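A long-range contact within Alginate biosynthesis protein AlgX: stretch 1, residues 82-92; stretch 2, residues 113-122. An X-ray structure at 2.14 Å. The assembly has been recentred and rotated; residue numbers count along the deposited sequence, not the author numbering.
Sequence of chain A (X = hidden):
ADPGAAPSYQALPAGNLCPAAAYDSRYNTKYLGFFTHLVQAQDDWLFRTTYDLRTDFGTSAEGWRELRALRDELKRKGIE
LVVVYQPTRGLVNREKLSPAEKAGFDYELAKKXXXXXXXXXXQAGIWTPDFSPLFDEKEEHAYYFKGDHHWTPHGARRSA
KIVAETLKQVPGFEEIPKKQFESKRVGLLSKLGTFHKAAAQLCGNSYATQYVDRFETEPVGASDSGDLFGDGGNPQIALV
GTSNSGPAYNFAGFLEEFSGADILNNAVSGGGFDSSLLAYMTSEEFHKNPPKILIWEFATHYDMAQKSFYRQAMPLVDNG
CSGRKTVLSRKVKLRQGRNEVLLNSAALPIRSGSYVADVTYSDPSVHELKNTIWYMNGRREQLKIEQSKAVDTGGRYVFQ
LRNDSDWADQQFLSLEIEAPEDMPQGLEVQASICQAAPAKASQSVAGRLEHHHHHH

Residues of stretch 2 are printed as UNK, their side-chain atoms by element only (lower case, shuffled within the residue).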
# COMPACT_ATOMS: atom_id res chain seq x y z
N VAL A 82 -10.20 -3.90 5.91
CA VAL A 82 -9.52 -5.17 6.13
C VAL A 82 -8.04 -4.99 5.77
O VAL A 82 -7.74 -4.54 4.66
CB VAL A 82 -10.13 -6.28 5.26
CG1 VAL A 82 -9.30 -7.56 5.34
CG2 VAL A 82 -11.57 -6.55 5.66
N VAL A 83 -7.13 -5.32 6.68
CA VAL A 83 -5.71 -5.27 6.36
C VAL A 83 -5.12 -6.67 6.16
O VAL A 83 -5.27 -7.56 7.01
CB VAL A 83 -4.86 -4.42 7.38
CG1 VAL A 83 -3.38 -4.78 7.30
CG2 VAL A 83 -5.02 -2.92 7.14
N VAL A 84 -4.48 -6.87 5.02
CA VAL A 84 -3.74 -8.09 4.76
C VAL A 84 -2.27 -7.82 5.02
O VAL A 84 -1.59 -7.17 4.22
CB VAL A 84 -3.97 -8.58 3.34
CG1 VAL A 84 -2.96 -9.68 2.99
CG2 VAL A 84 -5.43 -9.08 3.19
N TYR A 85 -1.79 -8.29 6.17
CA TYR A 85 -0.44 -8.04 6.63
C TYR A 85 0.39 -9.24 6.23
O TYR A 85 0.47 -10.23 6.96
CB TYR A 85 -0.46 -7.89 8.15
CG TYR A 85 0.75 -7.26 8.82
CD1 TYR A 85 1.27 -6.03 8.39
CD2 TYR A 85 1.35 -7.86 9.93
CE1 TYR A 85 2.36 -5.44 9.04
CE2 TYR A 85 2.43 -7.28 10.58
CZ TYR A 85 2.93 -6.08 10.13
OH TYR A 85 4.00 -5.53 10.78
N GLN A 86 0.98 -9.18 5.03
CA GLN A 86 1.65 -10.36 4.45
C GLN A 86 2.77 -10.85 5.37
O GLN A 86 3.64 -10.09 5.77
CB GLN A 86 2.19 -10.03 3.05
CG GLN A 86 2.48 -11.27 2.20
CD GLN A 86 3.26 -10.94 0.92
OE1 GLN A 86 4.05 -9.99 0.89
NE2 GLN A 86 3.04 -11.73 -0.13
N PRO A 87 2.73 -12.13 5.74
CA PRO A 87 3.73 -12.64 6.69
C PRO A 87 5.11 -12.85 6.04
O PRO A 87 5.23 -12.90 4.82
CB PRO A 87 3.13 -13.97 7.15
CG PRO A 87 2.23 -14.40 5.99
CD PRO A 87 1.66 -13.11 5.46
N THR A 88 6.15 -12.98 6.85
CA THR A 88 7.50 -13.06 6.29
C THR A 88 7.79 -14.43 5.68
O THR A 88 7.12 -15.43 5.96
CB THR A 88 8.57 -12.68 7.33
OG1 THR A 88 8.44 -13.49 8.50
CG2 THR A 88 8.43 -11.19 7.71
N ARG A 89 8.79 -14.46 4.81
CA ARG A 89 9.24 -15.71 4.21
C ARG A 89 9.80 -16.60 5.30
O ARG A 89 9.71 -17.82 5.21
CB ARG A 89 10.29 -15.42 3.12
CG ARG A 89 9.76 -14.52 2.00
CD ARG A 89 10.84 -14.12 0.98
NE ARG A 89 11.21 -15.21 0.08
CZ ARG A 89 12.30 -15.97 0.22
NH1 ARG A 89 13.13 -15.77 1.25
NH2 ARG A 89 12.56 -16.92 -0.66
N GLY A 90 10.37 -16.00 6.33
CA GLY A 90 10.92 -16.77 7.43
C GLY A 90 9.81 -17.46 8.23
O GLY A 90 9.95 -18.63 8.59
N LEU A 91 8.72 -16.74 8.51
CA LEU A 91 7.62 -17.33 9.28
C LEU A 91 6.95 -18.45 8.51
O LEU A 91 6.56 -19.45 9.09
CB LEU A 91 6.58 -16.28 9.68
CG LEU A 91 7.02 -15.33 10.79
CD1 LEU A 91 6.13 -14.09 10.80
CD2 LEU A 91 7.01 -16.02 12.15
N VAL A 92 6.81 -18.29 7.20
CA VAL A 92 6.05 -19.30 6.46
C VAL A 92 6.94 -20.46 6.02
O VAL A 92 6.61 -21.64 6.18
CB VAL A 92 5.33 -18.70 5.24
CG1 VAL A 92 4.67 -19.80 4.44
CG2 VAL A 92 4.29 -17.68 5.69
N UNK A 113 5.66 -11.81 18.11
CA UNK A 113 5.59 -10.39 17.80
C UNK A 113 4.63 -10.06 16.65
O UNK A 113 3.86 -9.09 16.72
n UNK A 113 9.10 -9.75 18.75
c UNK A 113 6.99 -9.83 17.56
o UNK A 113 7.19 -9.62 19.93
c UNK A 113 7.78 -9.72 18.85
N UNK A 114 4.65 -10.89 15.62
CA UNK A 114 3.70 -10.79 14.53
C UNK A 114 2.25 -10.86 15.04
O UNK A 114 1.42 -9.98 14.74
c UNK A 114 0.97 -12.50 11.21
c UNK A 114 3.97 -11.89 13.49
c UNK A 114 1.32 -11.76 10.10
c UNK A 114 3.04 -11.84 12.30
c UNK A 114 3.37 -11.10 11.17
o UNK A 114 0.46 -11.71 9.02
c UNK A 114 1.84 -12.53 12.31
c UNK A 114 2.51 -11.05 10.06
N UNK A 115 1.95 -11.89 15.83
CA UNK A 115 0.57 -12.07 16.34
C UNK A 115 0.12 -10.89 17.20
O UNK A 115 -1.04 -10.44 17.09
c UNK A 115 -0.80 -14.70 15.41
c UNK A 115 0.61 -15.85 17.13
c UNK A 115 0.47 -14.62 16.26
c UNK A 115 0.46 -13.37 17.13
N UNK A 116 1.04 -10.39 18.03
CA UNK A 116 0.78 -9.18 18.81
C UNK A 116 0.41 -8.00 17.90
O UNK A 116 -0.50 -7.21 18.21
c UNK A 116 2.00 -8.84 19.68
N UNK A 117 1.11 -7.88 16.77
CA UNK A 117 0.83 -6.81 15.81
C UNK A 117 -0.55 -6.94 15.16
O UNK A 117 -1.29 -5.95 15.02
c UNK A 117 1.61 -5.73 13.64
c UNK A 117 1.93 -6.77 14.71
o UNK A 117 3.18 -6.44 15.32
N UNK A 118 -0.90 -8.16 14.77
CA UNK A 118 -2.25 -8.48 14.31
C UNK A 118 -3.32 -8.03 15.33
O UNK A 118 -4.33 -7.40 14.97
c UNK A 118 -2.39 -10.01 14.11
c UNK A 118 -3.82 -10.39 13.83
c UNK A 118 -1.48 -10.48 12.96
c UNK A 118 -1.69 -9.72 11.66
N UNK A 119 -3.06 -8.32 16.60
CA UNK A 119 -3.97 -7.90 17.67
C UNK A 119 -4.08 -6.38 17.73
O UNK A 119 -5.16 -5.84 17.94
c UNK A 119 -3.51 -8.44 19.01
N UNK A 120 -2.96 -5.68 17.52
CA UNK A 120 -3.02 -4.21 17.53
C UNK A 120 -3.82 -3.65 16.35
O UNK A 120 -4.58 -2.68 16.51
c UNK A 120 -1.61 -3.60 17.59
n UNK A 120 0.94 -3.42 20.41
c UNK A 120 0.38 -3.15 19.09
n UNK A 120 2.46 -3.18 22.13
n UNK A 120 2.73 -1.97 20.19
c UNK A 120 2.04 -2.86 20.91
c UNK A 120 -0.92 -3.91 18.91
N UNK A 121 -3.67 -4.26 15.17
CA UNK A 121 -4.56 -3.93 14.06
C UNK A 121 -6.02 -4.05 14.49
O UNK A 121 -6.82 -3.14 14.26
c UNK A 121 -4.30 -4.82 12.83
c UNK A 121 -2.05 -5.21 11.76
c UNK A 121 -3.13 -3.12 11.37
c UNK A 121 -2.06 -2.71 10.59
c UNK A 121 -0.98 -3.57 10.38
c UNK A 121 -3.13 -4.37 11.97
c UNK A 121 -0.98 -4.82 10.97
N UNK A 122 -6.37 -5.19 15.11
CA UNK A 122 -7.77 -5.36 15.57
C UNK A 122 -8.21 -4.30 16.56
O UNK A 122 -9.34 -3.79 16.50
c UNK A 122 -7.51 -10.94 14.91
n UNK A 122 -8.36 -10.00 14.53
n UNK A 122 -7.02 -10.92 16.15
c UNK A 122 -7.96 -6.72 16.23
c UNK A 122 -8.77 -8.91 15.40
n UNK A 122 -7.16 -11.91 14.07
c UNK A 122 -7.71 -7.84 15.30

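Position 113 carries two carbons, the second bearing one oxygen and one nitrogen. This short amide does not reach stretch 1. It is Asn 113.

Position 114 has one carbon, then a six-carbon ring bearing one oxygen. The ring lies by Tyr 85, Pro 87 and Leu 91, and its oxygen is 2.5 Å from Tyr 85 O. A phenol fits: Tyr 114. Its OH donates a short hydrogen bond to that carbonyl.

Position 115 has four carbons, forked at the second. It does not reach stretch 1. The fork identifies Leu 115.

Position 116 has a single side-chain carbon. It is exposed and far from the strand. It is Ala 116.

Position 117 has one carbon carrying an oxygen and a carbon. Its methyl carbon packs against the Tyr 85 ring. The branched hydroxyl side chain is Thr 117, with CG2 3.5 Å from Tyr 85 CE2.

Position 118 has four carbons, forked at the first, with one arm two carbons long. CA to CB points sideways, but the end of the long arm comes nearer to Tyr 85. This is Ile 118; its CD1 lies 4.0 Å from Tyr 85 CD2.

Position 119 again has one carbon and is exposed, out of reach of stretch 1. It is Ala 119.

Position 120 has three carbons, a nitrogen, then a carbon carrying two more nitrogens. This guanidinium chain is extended, exposed and out of reach of stretch 1. It is Arg 120.

Position 121 has one carbon and a six-carbon ring with no oxygen. The ring meets Val 83 and Tyr 85. It is Phe 121. Its edge points at the face of Tyr 85, with Phe 121 CE2 3.6 Å from Tyr 85 CD1. Val 83 CG1 sits over a face of the Phe 121 ring, 4.1 Å from Phe 121 CZ, in a CH-pi contact.

Position 122 has the same atom pattern as position 120 and makes no contact with stretch 1. It is Arg 122.

The helix runs nearly antiparallel to strand 82-85, at 166°. Tyr 114, Thr 117, Ile 118 and Phe 121 recur at three- and four-residue steps, so one helix side meets the strand. Tyr 85 is the hub, touching all four. Its ring is near parallel to that of Tyr 114, but the two are slid apart and barely overlap. The contact is mainly apolar and aromatic, with one hydrogen bond across it.

Stretch 2, residues 113-122: NYLATIARFR
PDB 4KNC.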